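Local coordinates for protein shikimate dehydrogenase (Listeria monocytogenes, PDB 3TNL) that probably catalyses the reversible NADPH-linked reduction of 3-dehydroshikimate to shikimate, a step on the pathway to chorismate and the aromatic amino acids, at residues I171-L175 / D176-E180; D251-R254 / P255-V259; N284-G287 / M288-Q292. All coordinates share one frame; numbering follows the deposited sequence. Where two conformers were deposited one is given.

Contact 1: I171-L175 / D176-E180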
loop_
_atom_site.group_PDB
_atom_site.type_symbol
_atom_site.label_atom_id
_atom_site.label_comp_id
_atom_site.label_asym_id
_atom_site.label_seq_id
_atom_site.Cartn_x
_atom_site.Cartn_y
_atom_site.Cartn_z
ATOM N N ILE B 171 21.388 -16.709 17.919
ATOM C CA ILE B 171 21.682 -17.420 16.675
ATOM C C ILE B 171 22.630 -16.607 15.836
ATOM O O ILE B 171 23.672 -17.096 15.407
ATOM C CB ILE B 171 20.386 -17.693 15.869
ATOM C CG1 ILE B 171 19.530 -18.712 16.603
ATOM C CG2 ILE B 171 20.704 -18.227 14.464
ATOM C CD1 ILE B 171 20.184 -20.058 16.740
ATOM N N GLN B 172 22.293 -15.347 15.632
ATOM C CA GLN B 172 23.150 -14.475 14.776
ATOM C C GLN B 172 24.569 -14.316 15.360
ATOM O O GLN B 172 25.574 -14.363 14.643
ATOM C CB GLN B 172 22.561 -13.084 14.509
ATOM C CG GLN B 172 23.232 -12.447 13.324
ATOM C CD GLN B 172 22.915 -13.195 12.026
ATOM O OE1 GLN B 172 21.749 -13.331 11.656
ATOM N NE2 GLN B 172 23.952 -13.691 11.343
ATOM N N ALA B 173 24.644 -14.154 16.676
ATOM C CA ALA B 173 25.937 -14.007 17.338
ATOM C C ALA B 173 26.771 -15.263 17.077
ATOM O O ALA B 173 27.942 -15.160 16.726
ATOM C CB ALA B 173 25.751 -13.784 18.842
ATOM N N ALA B 174 26.159 -16.446 17.205
ATOM C CA ALA B 174 26.857 -17.721 16.956
ATOM C C ALA B 174 27.309 -17.839 15.495
ATOM O O ALA B 174 28.454 -18.244 15.226
ATOM C CB ALA B 174 25.986 -18.880 17.304
ATOM N N LEU B 175 26.414 -17.504 14.567
ATOM C CA LEU B 175 26.759 -17.521 13.130
ATOM C C LEU B 175 27.872 -16.522 12.816
ATOM O O LEU B 175 28.682 -16.776 11.919
ATOM C CB LEU B 175 25.519 -17.208 12.269
ATOM C CG LEU B 175 24.428 -18.276 12.261
ATOM C CD1 LEU B 175 23.185 -17.784 11.585
ATOM C CD2 LEU B 175 24.926 -19.608 11.619
ATOM N N ASP B 176 27.950 -15.397 13.528
ATOM C CA ASP B 176 28.949 -14.364 13.295
ATOM C C ASP B 176 30.296 -14.614 13.985
ATOM O O ASP B 176 31.214 -13.809 13.861
ATOM C CB ASP B 176 28.426 -13.006 13.769
ATOM C CG ASP B 176 27.280 -12.472 12.917
ATOM O OD1 ASP B 176 26.762 -13.204 12.036
ATOM O OD2 ASP B 176 26.883 -11.320 13.197
ATOM N N GLY B 177 30.407 -15.653 14.782
ATOM C CA GLY B 177 31.695 -15.961 15.392
ATOM C C GLY B 177 31.896 -15.715 16.871
ATOM O O GLY B 177 33.022 -15.770 17.335
ATOM N N VAL B 178 30.831 -15.401 17.605
ATOM C CA VAL B 178 30.948 -15.338 19.058
ATOM C C VAL B 178 31.326 -16.768 19.495
ATOM O O VAL B 178 30.740 -17.754 19.041
ATOM C CB VAL B 178 29.660 -14.822 19.665
ATOM C CG1 VAL B 178 29.625 -15.061 21.161
ATOM C CG2 VAL B 178 29.509 -13.340 19.300
ATOM N N LYS B 179 32.275 -16.885 20.411
ATOM C CA LYS B 179 32.824 -18.198 20.802
ATOM C C LYS B 179 31.961 -18.999 21.763
ATOM O O LYS B 179 31.894 -20.230 21.672
ATOM C CB LYS B 179 34.232 -18.011 21.407
ATOM C CG LYS B 179 34.990 -19.298 21.785
ATOM C CD LYS B 179 36.261 -18.985 22.604
ATOM C CE LYS B 179 37.068 -20.253 22.840
ATOM N NZ LYS B 179 36.236 -21.316 23.440
ATOM N N GLU B 180 31.317 -18.298 22.691
ATOM C CA GLU B 180 30.501 -18.948 23.706
ATOM C C GLU B 180 29.326 -18.064 24.046
ATOM O O GLU B 180 29.481 -16.843 24.091
ATOM C CB GLU B 180 31.322 -19.084 24.997
ATOM C CG GLU B 180 32.670 -19.766 24.876
ATOM C CD GLU B 180 33.425 -19.736 26.209
ATOM O OE1 GLU B 180 34.088 -18.697 26.498
ATOM O OE2 GLU B 180 33.401 -20.793 26.902
HETATM O O HOH W 1 30.669 -18.921 16.636
#
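Q172, A173 and A174 meet D176, G177 and V178 at a helix C-terminus: a Schellman motif ends helix 164-175 and turns the chain toward strand 180-185 of the parallel sheet. The signature is the pair of backbone bonds that run back into the last turn. V178 N reaches A173 O at 3.0 Å in a nearly straight bond, and G177 N lies 3.3 Å from A174 O, coming from above the carbonyl plane rather than along a lone pair. G177 can make this reversal because its phi is positive, 108°; at these backbone angles a CB would be jammed against the carbonyl oxygen of D176. The same reversal brings V178 back against the helix, where its CG2 packs 3.8 Å from A173 CB, the apolar touch that commonly accompanies this kind of cap.

D176, the residue just before, still makes a helical bond from its N to Q172 O at 2.8 Å, and the two side chains add a second link. Q172 CG stands anti to its own N (chi1 -162°), and a bend at chi2 turns the amide toward the D176 carboxylate. Q172 NE2 then donates to D176 OD1 at 2.9 Å in a bond that is almost linear and lies in the amide plane; on the carboxylate it arrives from the syn side, 30° out of plane, with the two groups turned obliquely. A water donates to both A174 O and V178 O, bridging the helix end to the outgoing chain.

Helix 137-147 lies against this turn through M142, which touches A173, D176 and V178, while A114 of helix 113-118 meets Q172 and L175. Beyond the turn, K179 and E180 join K155 and M157 through backbone bonds, leading the chain into the sheet beside strand 156-160.

Contact 2: D251-R254 / P255-V259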
loop_
_atom_site.group_PDB
_atom_site.type_symbol
_atom_site.label_atom_id
_atom_site.label_comp_id
_atom_site.label_asym_id
_atom_site.label_seq_id
_atom_site.Cartn_x
_atom_site.Cartn_y
_atom_site.Cartn_z
ATOM N N ASP B 251 28.071 -6.291 42.201
ATOM C CA ASP B 251 29.437 -6.837 42.233
ATOM C C ASP B 251 29.657 -7.986 41.246
ATOM O O ASP B 251 30.776 -8.533 41.152
ATOM C CB ASP B 251 29.853 -7.241 43.651
ATOM C CG ASP B 251 29.081 -8.429 44.181
ATOM O OD1 ASP B 251 29.262 -8.754 45.383
ATOM O OD2 ASP B 251 28.331 -9.100 43.453
ATOM N N MET B 252 28.630 -8.319 40.471
ATOM C CA MET B 252 28.777 -9.281 39.362
ATOM C C MET B 252 29.352 -8.553 38.133
ATOM O O MET B 252 29.835 -9.191 37.189
ATOM C CB MET B 252 27.464 -9.988 38.977
ATOM C CG MET B 252 26.984 -10.867 40.035
ATOM S SD MET B 252 25.461 -11.640 39.539
ATOM C CE MET B 252 25.199 -12.749 40.956
ATOM N N LEU B 253 29.330 -7.215 38.147
ATOM C CA LEU B 253 29.826 -6.407 37.038
ATOM C C LEU B 253 31.256 -5.942 37.348
ATOM O O LEU B 253 31.724 -6.055 38.483
ATOM C CB LEU B 253 28.892 -5.214 36.817
ATOM C CG LEU B 253 27.397 -5.489 36.728
ATOM C CD1 LEU B 253 26.620 -4.198 36.376
ATOM C CD2 LEU B 253 27.110 -6.515 35.690
ATOM N N ARG B 254 31.956 -5.449 36.327
ATOM C CA ARG B 254 33.313 -4.921 36.449
ATOM C C ARG B 254 33.481 -3.866 35.382
ATOM O O ARG B 254 32.772 -3.886 34.378
ATOM C CB ARG B 254 34.369 -6.005 36.312
ATOM C CG ARG B 254 34.397 -6.672 34.913
ATOM C CD ARG B 254 35.286 -7.885 34.868
ATOM N NE ARG B 254 35.416 -8.369 33.497
ATOM C CZ ARG B 254 34.497 -9.092 32.857
ATOM N NH1 ARG B 254 33.344 -9.385 33.437
ATOM N NH2 ARG B 254 34.747 -9.449 31.605
ATOM N N PRO B 255 34.460 -2.961 35.550
ATOM C CA PRO B 255 34.569 -1.848 34.623
ATOM C C PRO B 255 34.861 -2.190 33.160
ATOM O O PRO B 255 34.465 -1.443 32.276
ATOM C CB PRO B 255 35.683 -1.005 35.234
ATOM C CG PRO B 255 35.672 -1.308 36.635
ATOM C CD PRO B 255 35.310 -2.762 36.731
ATOM N N GLU B 256 35.504 -3.325 32.897
ATOM C CA GLU B 256 35.815 -3.712 31.524
ATOM C C GLU B 256 34.650 -4.330 30.775
ATOM O O GLU B 256 34.668 -4.409 29.553
ATOM C CB GLU B 256 37.013 -4.697 31.492
ATOM C CG GLU B 256 38.318 -4.040 31.862
ATOM C CD GLU B 256 39.539 -4.941 31.708
ATOM O OE1 GLU B 256 39.384 -6.139 31.364
ATOM O OE2 GLU B 256 40.667 -4.428 31.922
ATOM N N LEU B 257 33.630 -4.749 31.517
ATOM C CA LEU B 257 32.485 -5.400 30.905
ATOM C C LEU B 257 31.608 -4.421 30.121
ATOM O O LEU B 257 31.477 -3.261 30.514
ATOM C CB LEU B 257 31.607 -5.988 32.025
ATOM C CG LEU B 257 30.310 -6.682 31.675
ATOM C CD1 LEU B 257 30.571 -7.961 30.934
ATOM C CD2 LEU B 257 29.511 -7.006 32.970
ATOM N N ILE B 258 31.020 -4.899 29.032
ATOM C CA ILE B 258 30.021 -4.143 28.262
ATOM C C ILE B 258 28.686 -4.644 28.728
ATOM O O ILE B 258 28.458 -5.871 28.727
ATOM C CB ILE B 258 30.134 -4.430 26.757
ATOM C CG1 ILE B 258 31.516 -4.016 26.272
ATOM C CG2 ILE B 258 29.054 -3.662 25.977
ATOM C CD1 ILE B 258 31.891 -4.748 24.957
ATOM N N VAL B 259 27.771 -3.738 29.078
ATOM C CA VAL B 259 26.404 -4.145 29.445
ATOM C C VAL B 259 25.462 -3.542 28.393
ATOM O O VAL B 259 25.480 -2.331 28.123
ATOM C CB VAL B 259 26.016 -3.739 30.875
ATOM C CG1 VAL B 259 24.579 -4.189 31.168
ATOM C CG2 VAL B 259 27.001 -4.372 31.866
HETATM O O HOH W 2 38.035 -8.171 32.327
#
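R254 and L257 close a type I beta turn, R254 to L257, that brings the chain into strand 258-261 of the parallel sheet. P255 takes the second position of the turn, its phi of -63° suiting that place. E256 follows, and its carboxylate reaches the R254 side chain through a water that donates to OE1 and accepts from R254 NE in the guanidinium plane; directly, R254 NE and E256 OE1 remain 5.0 Å apart. L257 N closes the turn on R254 O at 3.1 Å, approaching from above the carbonyl plane, and L257 CB lies 4.1 Å above one face of the R254 guanidinium, offset toward its rim. L257 CG is anti to N (chi1 178°), which swings the isobutyl end in toward the first segment; L257 CD1 lies 4.0 Å from R254 NH1, and L257 CD2 3.7 Å from L253 CD2. Two residues on, V259 CG2 comes to 4.4 Å from L253 CD2.

The guanidinium also donates to the backbone oxygens of I224 and S227, tying the turn to the end of helix 217-226. L253 and V259 face helix 270-277, and strand 258-261 runs between strands 229-232 and 281-283.

Contact 3: N284-G287 / M288-Q292. With NAD (nicotinamide-adenine-dinucleotide), chain H.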
loop_
_atom_site.group_PDB
_atom_site.type_symbol
_atom_site.label_atom_id
_atom_site.label_comp_id
_atom_site.label_asym_id
_atom_site.label_seq_id
_atom_site.Cartn_x
_atom_site.Cartn_y
_atom_site.Cartn_z
ATOM N N ASN B 284 22.230 0.891 24.902
ATOM C CA ASN B 284 20.800 0.563 24.851
ATOM C C ASN B 284 20.429 0.014 23.474
ATOM O O ASN B 284 21.293 -0.179 22.624
ATOM C CB ASN B 284 19.886 1.747 25.289
ATOM C CG ASN B 284 19.842 2.863 24.303
ATOM O OD1 ASN B 284 20.159 2.687 23.113
ATOM N ND2 ASN B 284 19.437 4.061 24.785
ATOM N N GLY B 285 19.144 -0.252 23.256
ATOM C CA GLY B 285 18.689 -0.892 22.024
ATOM C C GLY B 285 18.416 -0.003 20.823
ATOM O O GLY B 285 17.930 -0.508 19.819
ATOM N N LEU B 286 18.732 1.275 20.896
ATOM C CA LEU B 286 18.410 2.210 19.773
ATOM C C LEU B 286 19.155 1.831 18.493
ATOM O O LEU B 286 18.556 1.746 17.422
ATOM C CB LEU B 286 18.663 3.664 20.134
ATOM C CG LEU B 286 18.201 4.668 19.063
ATOM C CD1 LEU B 286 16.699 4.629 18.864
ATOM C CD2 LEU B 286 18.638 6.054 19.458
ATOM N N GLY B 287 20.431 1.521 18.621
ATOM C CA GLY B 287 21.244 1.094 17.467
ATOM C C GLY B 287 20.687 -0.179 16.819
ATOM O O GLY B 287 20.627 -0.279 15.567
ATOM N N MET B 288 20.251 -1.141 17.629
ATOM C CA MET B 288 19.662 -2.358 17.126
ATOM C C MET B 288 18.461 -2.031 16.235
ATOM O O MET B 288 18.282 -2.610 15.144
ATOM C CB MET B 288 19.206 -3.248 18.273
ATOM C CG MET B 288 18.453 -4.474 17.845
ATOM S SD MET B 288 18.056 -5.570 19.236
ATOM C CE MET B 288 17.203 -6.920 18.454
ATOM N N MET B 289 17.633 -1.107 16.705
ATOM C CA MET B 289 16.440 -0.697 15.968
ATOM C C MET B 289 16.816 -0.063 14.627
ATOM O O MET B 289 16.240 -0.415 13.582
ATOM C CB MET B 289 15.573 0.226 16.828
ATOM C CG MET B 289 14.289 0.707 16.185
ATOM S SD MET B 289 14.548 2.151 15.119
ATOM C CE MET B 289 12.866 2.463 14.532
ATOM N N LEU B 290 17.793 0.840 14.658
ATOM C CA LEU B 290 18.200 1.549 13.460
ATOM C C LEU B 290 18.847 0.636 12.431
ATOM O O LEU B 290 18.515 0.715 11.250
ATOM C CB LEU B 290 19.154 2.664 13.831
ATOM C CG LEU B 290 18.489 3.821 14.564
ATOM C CD1 LEU B 290 19.576 4.659 15.170
ATOM C CD2 LEU B 290 17.584 4.654 13.656
ATOM N N TRP B 291 19.748 -0.235 12.886
ATOM C CA TRP B 291 20.506 -1.075 11.963
ATOM C C TRP B 291 19.707 -2.218 11.410
ATOM O O TRP B 291 19.997 -2.688 10.310
ATOM C CB TRP B 291 21.851 -1.511 12.555
ATOM C CG TRP B 291 22.793 -0.335 12.667
ATOM C CD1 TRP B 291 23.114 0.368 13.792
ATOM C CD2 TRP B 291 23.489 0.295 11.584
ATOM N NE1 TRP B 291 23.977 1.396 13.477
ATOM C CE2 TRP B 291 24.223 1.368 12.129
ATOM C CE3 TRP B 291 23.564 0.051 10.209
ATOM C CZ2 TRP B 291 25.025 2.190 11.351
ATOM C CZ3 TRP B 291 24.373 0.861 9.434
ATOM C CH2 TRP B 291 25.088 1.936 10.008
ATOM N N GLN B 292 18.707 -2.668 12.139
ATOM C CA GLN B 292 17.847 -3.710 11.554
ATOM C C GLN B 292 17.032 -3.073 10.393
ATOM O O GLN B 292 16.777 -3.693 9.359
ATOM C CB GLN B 292 16.959 -4.422 12.575
ATOM C CG GLN B 292 15.756 -3.725 13.060
ATOM C CD GLN B 292 14.979 -4.597 14.066
ATOM O OE1 GLN B 292 15.335 -4.673 15.235
ATOM N NE2 GLN B 292 13.938 -5.260 13.596
HETATM P PA NAD H . 9.086 -12.130 23.848
HETATM O O1A NAD H . 7.668 -11.972 24.391
HETATM O O2A NAD H . 9.284 -12.916 22.567
HETATM O O5B NAD H . 10.032 -12.695 25.036
HETATM C C5B NAD H . 9.983 -12.232 26.386
HETATM C C4B NAD H . 11.244 -12.688 27.130
HETATM O O4B NAD H . 11.302 -12.023 28.403
HETATM C C3B NAD H . 11.201 -14.157 27.501
HETATM O O3B NAD H . 12.566 -14.646 27.540
HETATM C C2B NAD H . 10.630 -14.191 28.898
HETATM O O2B NAD H . 11.055 -15.316 29.656
HETATM C C1B NAD H . 11.221 -12.926 29.485
HETATM N N9A NAD H . 10.494 -12.299 30.595
HETATM C C8A NAD H . 9.353 -11.579 30.476
HETATM N N7A NAD H . 9.004 -11.093 31.685
HETATM C C5A NAD H . 9.923 -11.477 32.607
HETATM C C6A NAD H . 10.132 -11.312 33.961
HETATM N N6A NAD H . 9.286 -10.580 34.694
HETATM N N1A NAD H . 11.229 -11.841 34.547
HETATM C C2A NAD H . 12.108 -12.582 33.828
HETATM N N3A NAD H . 11.972 -12.795 32.499
HETATM C C4A NAD H . 10.908 -12.264 31.856
HETATM O O3 NAD H . 9.649 -10.640 23.699
HETATM P PN NAD H . 10.681 -10.086 22.598
HETATM O O1N NAD H . 9.986 -9.738 21.305
HETATM O O2N NAD H . 11.931 -10.969 22.581
HETATM O O5D NAD H . 11.089 -8.642 23.186
HETATM C C5D NAD H . 11.796 -8.580 24.419
HETATM C C4D NAD H . 12.265 -7.142 24.524
HETATM O O4D NAD H . 13.055 -6.815 23.367
HETATM C C3D NAD H . 11.094 -6.173 24.528
HETATM O O3D NAD H . 11.293 -5.230 25.585
HETATM C C2D NAD H . 11.153 -5.495 23.169
HETATM O O2D NAD H . 10.583 -4.167 23.175
HETATM C C1D NAD H . 12.649 -5.523 22.880
HETATM N N1N NAD H . 13.043 -5.457 21.471
HETATM C C2N NAD H . 13.858 -4.468 21.056
HETATM C C3N NAD H . 14.266 -4.392 19.729
HETATM C C7N NAD H . 15.172 -3.308 19.241
HETATM O O7N NAD H . 15.153 -3.104 18.028
HETATM N N7N NAD H . 15.968 -2.647 20.108
HETATM C C4N NAD H . 13.811 -5.358 18.817
HETATM C C5N NAD H . 12.974 -6.373 19.271
HETATM C C6N NAD H . 12.593 -6.403 20.612
HETATM O O HOH W 3 21.714 -1.274 20.084
#
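G285 and M289 are joined by the first backbone bond of helix 286-301, at an N-terminus that borders the nicotinamide pocket of the Rossmann-fold domain. G285 is the N-cap, and N284 adds an Asx turn: its OD1 accepts from L286 N at 3.0 Å, the donor lying above the carbonyl plane. The helical bonds then follow in order, M289 N to G285 O, L290 N to L286 O and W291 N to G287 O. A water accepts from M288 N and donates to N284 O, linking the first turn to the residue before the cap.

NAD shares one of these acceptors. G285 O, already bound by M289 N, also accepts a 2.9 Å hydrogen bond from N7N of the NAD carboxamide, and the lack of a side chain on G285 lets that nitrogen come close. M288, with CG anti to its N (chi1 174°) and the chain extended beyond, runs alongside the carboxamide: SD lies 3.7 Å from C7N, and CE reaches C4N of the nicotinamide at 3.8 Å.

Apolar contact is lighter. L286 and L290 cross at a slant, CG to CD1 4.1 Å. At W291 the indole turns its edge to the helix backbone, and CD1 lies 3.1 Å from G287 O.

In the fold
All three contacts belong to the nucleotide-binding half of the chain, and none touches another. Contact 1 closes helix 164-175, which starts at the glycine-rich NADP(+)-binding loop; contact 2 leads into strand 258-261; contact 3 begins the helix that follows strand 281-283, the neighbour of 258-261. Contact 3 alone meets the cofactor, and the M288 side chain comes about 4 Å from that of D137, which probably binds shikimate. Contact 1 is further back, with the Q172 side chain about 12 Å from NAD and about 7 Å from the D137 side chain. The V259 side chain of contact 2 is about 11 Å from G285. Centres of contacts 1 and 3 are 18 Å apart, those of 2 and 3 22 Å.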